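Putative lipoprotein (Bacteroides thetaiotaomicron, PDB 4Q1Z) is a putative two-domain lipoprotein of the DUF4876 family whose function is unknown. Local coordinates at residues Q241-Q246 with W277-D282; A310-N315 with A322-G327. One frame throughout, in Å; residues are numbered along the deposited sequence.

In the fold
The chain first builds a seven-stranded sheet, strands 11-19 to 95-105, and then enters the mixed sheet to which both contacts belong. Contact 1 opens on strand 238-245 and closes where 277-282 comes back, after strand 265-269, to lie against F244. Contact 2 follows in series: it opens at 310-315 on strand 307-312, and a short excursion of six residues brings 322-327 back along it. Neither loop encloses or crosses the other. The centres are about 22 Å apart and the nearest atoms about 13 Å, so the two do not touch. Contact 1 ties a loop to an inner strand of the sheet, contact 2 a loop to outer strand 307-312, one edge of the sheet.

Contact 1. Residues Q241-Q246 with W277-D282; sequences QHVFYQ and WDPVND
F244 takes P279 over one rim of its ring: P279 CB stands out of the ring plane above CD2, 3.7 Å from F244 CD2, and the two side chains cross obliquely. The proline ring also reaches back along the phenylalanine, P279 CG coming to 4.1 Å from F244 CB, so P279 touches both the rim of the ring and its CB. That CB points toward the 277-282 loop, and chi1 (172°) sets CG anti to the backbone N. A polar atom meets the edge of the ring, near its plane, where P279 O lies 3.4 Å from F244 CE2. V280 CG2 is also at the edge, 3.9 Å from F244 CD2. This methyl, anti to V280's own carbonyl carbon, touches the backbone as well, at 3.3 Å from V243 O. V243 itself adds a loose apolar contact, its CG1 being 4.5 Å from P279 CG. No hydrogen bond crosses between the segments; what joins them is van der Waals packing of side chains on each other and on two carbonyl oxygens.

D278 braces the turn with its side chain. Its OD1 accepts from N281 N, three residues on, in an Asx motif, the donor standing well above the carboxylate plane, while D278 OD2 takes N281 ND2 at 2.6 Å in a nearly straight bond of 172°. Behind the proline, W277 offers one ring face to P279 CD, and its NE1 is bonded to K301 O.

V243 and F244 both face V178, a classic beta bulge in strand 238-245 where it pairs with strand 177-180. F244 and P279 both rest on A300, and W277 on I302 and P303, so the loop packs against both strand 238-245 and strand 299-303.

Contact 2. Residues A310-N315 with A322-G327; sequences AVEAVN and AKRVPG
The R324 guanidinium and the E312 carboxylate lie nearly coplanar, 22° apart. At the edge of the guanidinium are E312 OE2 and A313 O, both bonded to NH1, while V314 CG1 approaches obliquely. E312 OE2 spends its anti lone pair on R324 NH1, 2.7 Å away, and is met on its syn side by R324 N at 2.9 Å. A313 O lies in the guanidinium plane, 3.0 Å from R324 NH1.

E312 OE1 is doubly gripped too: V325 N comes from the syn side and K323 NZ from the anti side, each at 2.8 Å from E312 OE1. Four donors thus fix the buried carboxylate, and the bend at chi2 (107°) places CD beside the loop's N-H groups; two cationic partners would favour its ionised form. K323 NZ also reaches D330 O and G332 O, while R324 NE bonds to P154 O and NH2 to G155 O and G263 O. Beside this polar centre, A310 CB packs on V325 CG1 at 3.6 Å.

The segments run almost antiparallel, but the bonds between them all involve side chains. This is a buried salt-bridge network, in which a glutamate on edge strand 307-312 holds the returning loop through two successive backbone N-H groups.

Contact 1. Residues Q241-Q246 with W277-D282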
loop_
_atom_site.group_PDB
_atom_site.type_symbol
_atom_site.label_atom_id
_atom_site.label_comp_id
_atom_site.label_asym_id
_atom_site.label_seq_id
_atom_site.Cartn_x
_atom_site.Cartn_y
_atom_site.Cartn_z
ATOM N N GLN A 241 9.918 -10.101 11.393
ATOM C CA GLN A 241 11.282 -10.114 11.939
ATOM C C GLN A 241 11.616 -8.740 12.552
ATOM O O GLN A 241 11.465 -7.711 11.873
ATOM C CB GLN A 241 12.300 -10.447 10.851
ATOM C CG GLN A 241 12.655 -11.913 10.689
ATOM C CD GLN A 241 13.764 -12.026 9.663
ATOM O OE1 GLN A 241 13.531 -12.305 8.484
ATOM N NE2 GLN A 241 14.996 -11.719 10.070
ATOM N N HIS A 242 12.037 -8.712 13.831
ATOM C CA HIS A 242 12.410 -7.446 14.465
ATOM C C HIS A 242 13.759 -6.993 13.913
ATOM O O HIS A 242 14.681 -7.820 13.783
ATOM C CB HIS A 242 12.450 -7.566 15.990
ATOM C CG HIS A 242 12.588 -6.241 16.679
ATOM N ND1 HIS A 242 13.813 -5.798 17.155
ATOM C CD2 HIS A 242 11.665 -5.277 16.886
ATOM C CE1 HIS A 242 13.579 -4.607 17.676
ATOM N NE2 HIS A 242 12.302 -4.261 17.553
ATOM N N VAL A 243 13.857 -5.693 13.546
ATOM C CA VAL A 243 15.050 -5.123 12.934
ATOM C C VAL A 243 15.742 -4.107 13.847
ATOM O O VAL A 243 16.950 -4.229 14.051
ATOM C CB VAL A 243 14.763 -4.513 11.530
ATOM C CG1 VAL A 243 15.988 -3.797 10.971
ATOM C CG2 VAL A 243 14.291 -5.587 10.553
ATOM N N PHE A 244 15.025 -3.079 14.318
ATOM C CA PHE A 244 15.647 -2.005 15.071
ATOM C C PHE A 244 14.724 -1.382 16.078
ATOM O O PHE A 244 13.565 -1.127 15.791
ATOM C CB PHE A 244 16.123 -0.901 14.084
ATOM C CG PHE A 244 16.628 0.403 14.686
ATOM C CD1 PHE A 244 15.737 1.372 15.147
ATOM C CD2 PHE A 244 17.987 0.696 14.709
ATOM C CE1 PHE A 244 16.208 2.573 15.682
ATOM C CE2 PHE A 244 18.448 1.921 15.193
ATOM C CZ PHE A 244 17.563 2.833 15.704
ATOM N N TYR A 245 15.279 -1.080 17.245
ATOM C CA TYR A 245 14.650 -0.362 18.345
ATOM C C TYR A 245 15.763 0.165 19.188
ATOM O O TYR A 245 16.642 -0.604 19.562
ATOM C CB TYR A 245 13.653 -1.207 19.155
ATOM C CG TYR A 245 12.901 -0.397 20.188
ATOM C CD1 TYR A 245 12.032 0.624 19.805
ATOM C CD2 TYR A 245 13.073 -0.634 21.553
ATOM C CE1 TYR A 245 11.353 1.394 20.753
ATOM C CE2 TYR A 245 12.399 0.134 22.511
ATOM C CZ TYR A 245 11.525 1.137 22.102
ATOM O OH TYR A 245 10.826 1.890 23.025
ATOM N N GLN A 246 15.790 1.496 19.361
ATOM C CA GLN A 246 16.731 2.275 20.159
ATOM C C GLN A 246 18.223 1.897 19.913
ATOM O O GLN A 246 19.004 1.710 20.856
ATOM C CB GLN A 246 16.347 2.183 21.650
ATOM C CG GLN A 246 15.064 2.962 21.914
ATOM C CD GLN A 246 14.597 2.963 23.341
ATOM O OE1 GLN A 246 15.132 2.267 24.212
ATOM N NE2 GLN A 246 13.588 3.785 23.603
ATOM N N TRP A 277 21.793 -1.542 3.905
ATOM C CA TRP A 277 21.137 -0.671 4.874
ATOM C C TRP A 277 21.070 -1.370 6.244
ATOM O O TRP A 277 20.259 -2.293 6.449
ATOM C CB TRP A 277 19.736 -0.242 4.394
ATOM C CG TRP A 277 19.060 0.730 5.322
ATOM C CD1 TRP A 277 19.334 2.057 5.458
ATOM C CD2 TRP A 277 18.015 0.435 6.272
ATOM N NE1 TRP A 277 18.533 2.612 6.439
ATOM C CE2 TRP A 277 17.701 1.644 6.939
ATOM C CE3 TRP A 277 17.299 -0.734 6.613
ATOM C CZ2 TRP A 277 16.702 1.723 7.914
ATOM C CZ3 TRP A 277 16.309 -0.654 7.581
ATOM C CH2 TRP A 277 16.004 0.567 8.204
ATOM N N ASP A 278 21.899 -0.902 7.193
ATOM C CA ASP A 278 21.929 -1.481 8.537
ATOM C C ASP A 278 21.847 -0.365 9.614
ATOM O O ASP A 278 22.882 0.153 10.047
ATOM C CB ASP A 278 23.181 -2.361 8.703
ATOM C CG ASP A 278 23.239 -3.229 9.937
ATOM O OD1 ASP A 278 22.486 -2.958 10.902
ATOM O OD2 ASP A 278 24.068 -4.139 9.965
ATOM N N PRO A 279 20.627 -0.011 10.086
ATOM C CA PRO A 279 20.511 1.051 11.116
ATOM C C PRO A 279 21.097 0.671 12.491
ATOM O O PRO A 279 21.321 1.545 13.337
ATOM C CB PRO A 279 18.997 1.284 11.206
ATOM C CG PRO A 279 18.396 -0.040 10.818
ATOM C CD PRO A 279 19.295 -0.521 9.693
ATOM N N VAL A 280 21.369 -0.623 12.705
ATOM C CA VAL A 280 21.903 -1.144 13.962
ATOM C C VAL A 280 23.433 -1.015 13.992
ATOM O O VAL A 280 23.972 -0.482 14.956
ATOM C CB VAL A 280 21.429 -2.602 14.166
ATOM C CG1 VAL A 280 22.087 -3.253 15.383
ATOM C CG2 VAL A 280 19.899 -2.656 14.267
ATOM N N ASN A 281 24.126 -1.479 12.952
ATOM C CA ASN A 281 25.586 -1.486 12.928
ATOM C C ASN A 281 26.196 -0.322 12.163
ATOM O O ASN A 281 27.340 0.033 12.454
ATOM C CB ASN A 281 26.103 -2.801 12.354
ATOM C CG ASN A 281 25.567 -3.984 13.091
ATOM O OD1 ASN A 281 25.818 -4.156 14.287
ATOM N ND2 ASN A 281 24.679 -4.725 12.438
ATOM N N ASP A 282 25.481 0.246 11.172
ATOM C CA ASP A 282 26.013 1.406 10.458
ATOM C C ASP A 282 25.581 2.669 11.232
ATOM O O ASP A 282 24.379 2.971 11.301
ATOM C CB ASP A 282 25.566 1.436 8.976
ATOM C CG ASP A 282 26.111 2.603 8.169
ATOM O OD1 ASP A 282 27.052 3.276 8.652
ATOM O OD2 ASP A 282 25.596 2.847 7.062
#

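Contact 2. Residues A310-N315 with A322-G327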
loop_
_atom_site.group_PDB
_atom_site.type_symbol
_atom_site.label_atom_id
_atom_site.label_comp_id
_atom_site.label_asym_id
_atom_site.label_seq_id
_atom_site.Cartn_x
_atom_site.Cartn_y
_atom_site.Cartn_z
ATOM N N ALA A 310 3.606 5.650 2.664
ATOM C CA ALA A 310 3.632 6.352 3.947
ATOM C C ALA A 310 2.268 6.925 4.279
ATOM O O ALA A 310 1.593 7.447 3.401
ATOM C CB ALA A 310 4.662 7.460 3.910
ATOM N N VAL A 311 1.832 6.784 5.539
ATOM C CA VAL A 311 0.542 7.298 6.035
ATOM C C VAL A 311 0.770 8.075 7.333
ATOM O O VAL A 311 1.201 7.501 8.344
ATOM C CB VAL A 311 -0.540 6.187 6.226
ATOM C CG1 VAL A 311 -1.882 6.782 6.685
ATOM C CG2 VAL A 311 -0.722 5.379 4.949
ATOM N N GLU A 312 0.430 9.369 7.317
ATOM C CA GLU A 312 0.547 10.238 8.495
ATOM C C GLU A 312 -0.770 10.304 9.241
ATOM O O GLU A 312 -1.631 11.098 8.871
ATOM C CB GLU A 312 0.999 11.662 8.094
ATOM C CG GLU A 312 1.180 12.626 9.255
ATOM C CD GLU A 312 2.621 12.937 9.595
ATOM O OE1 GLU A 312 3.340 13.418 8.690
ATOM O OE2 GLU A 312 3.026 12.734 10.766
ATOM N N ALA A 313 -0.920 9.518 10.323
ATOM C CA ALA A 313 -2.128 9.663 11.139
ATOM C C ALA A 313 -1.778 10.519 12.344
ATOM O O ALA A 313 -0.615 10.535 12.799
ATOM C CB ALA A 313 -2.719 8.321 11.544
ATOM N N VAL A 314 -2.761 11.342 12.769
ATOM C CA VAL A 314 -2.648 12.311 13.864
ATOM C C VAL A 314 -3.938 12.295 14.705
ATOM O O VAL A 314 -4.917 11.641 14.326
ATOM C CB VAL A 314 -2.331 13.747 13.355
ATOM C CG1 VAL A 314 -0.938 13.852 12.719
ATOM C CG2 VAL A 314 -3.425 14.273 12.431
ATOM N N ASN A 315 -3.908 13.005 15.858
ATOM C CA ASN A 315 -4.971 13.136 16.858
ATOM C C ASN A 315 -6.294 13.578 16.260
ATOM O O ASN A 315 -7.313 12.960 16.523
ATOM C CB ASN A 315 -4.565 14.148 17.948
ATOM C CG ASN A 315 -3.280 13.893 18.692
ATOM O OD1 ASN A 315 -2.221 13.627 18.122
ATOM N ND2 ASN A 315 -3.332 14.072 19.988
ATOM N N ALA A 322 2.210 19.385 13.063
ATOM C CA ALA A 322 2.825 18.380 13.904
ATOM C C ALA A 322 3.189 17.088 13.097
ATOM O O ALA A 322 3.231 15.986 13.659
ATOM C CB ALA A 322 1.873 18.053 15.040
ATOM N N LYS A 323 3.470 17.238 11.789
ATOM C CA LYS A 323 3.821 16.124 10.892
ATOM C C LYS A 323 5.250 15.586 11.113
ATOM O O LYS A 323 6.162 16.364 11.396
ATOM C CB LYS A 323 3.672 16.567 9.425
ATOM C CG LYS A 323 2.231 16.558 8.954
ATOM C CD LYS A 323 2.008 17.006 7.503
ATOM C CE LYS A 323 2.805 16.308 6.390
ATOM N NZ LYS A 323 2.691 14.819 6.375
ATOM N N ARG A 324 5.443 14.257 10.955
ATOM C CA ARG A 324 6.757 13.607 11.040
ATOM C C ARG A 324 7.033 12.763 9.770
ATOM O O ARG A 324 8.138 12.245 9.605
ATOM C CB ARG A 324 6.963 12.780 12.335
ATOM C CG ARG A 324 5.920 11.706 12.686
ATOM C CD ARG A 324 4.885 12.304 13.599
ATOM N NE ARG A 324 4.111 11.301 14.313
ATOM C CZ ARG A 324 2.853 10.966 14.052
ATOM N NH1 ARG A 324 2.208 11.513 13.028
ATOM N NH2 ARG A 324 2.231 10.075 14.808
ATOM N N VAL A 325 6.056 12.657 8.856
ATOM C CA VAL A 325 6.276 11.981 7.583
ATOM C C VAL A 325 6.791 13.076 6.618
ATOM O O VAL A 325 6.146 14.138 6.481
ATOM C CB VAL A 325 5.029 11.220 7.000
ATOM C CG1 VAL A 325 5.342 10.590 5.645
ATOM C CG2 VAL A 325 4.510 10.151 7.954
ATOM N N PRO A 326 7.932 12.845 5.932
ATOM C CA PRO A 326 8.374 13.823 4.929
ATOM C C PRO A 326 7.276 14.057 3.864
ATOM O O PRO A 326 6.644 13.104 3.386
ATOM C CB PRO A 326 9.631 13.173 4.350
ATOM C CG PRO A 326 10.088 12.190 5.418
ATOM C CD PRO A 326 8.818 11.662 5.958
ATOM N N GLY A 327 7.031 15.343 3.564
ATOM C CA GLY A 327 6.010 15.842 2.645
ATOM C C GLY A 327 5.938 15.163 1.294
ATOM O O GLY A 327 4.843 15.009 0.746
#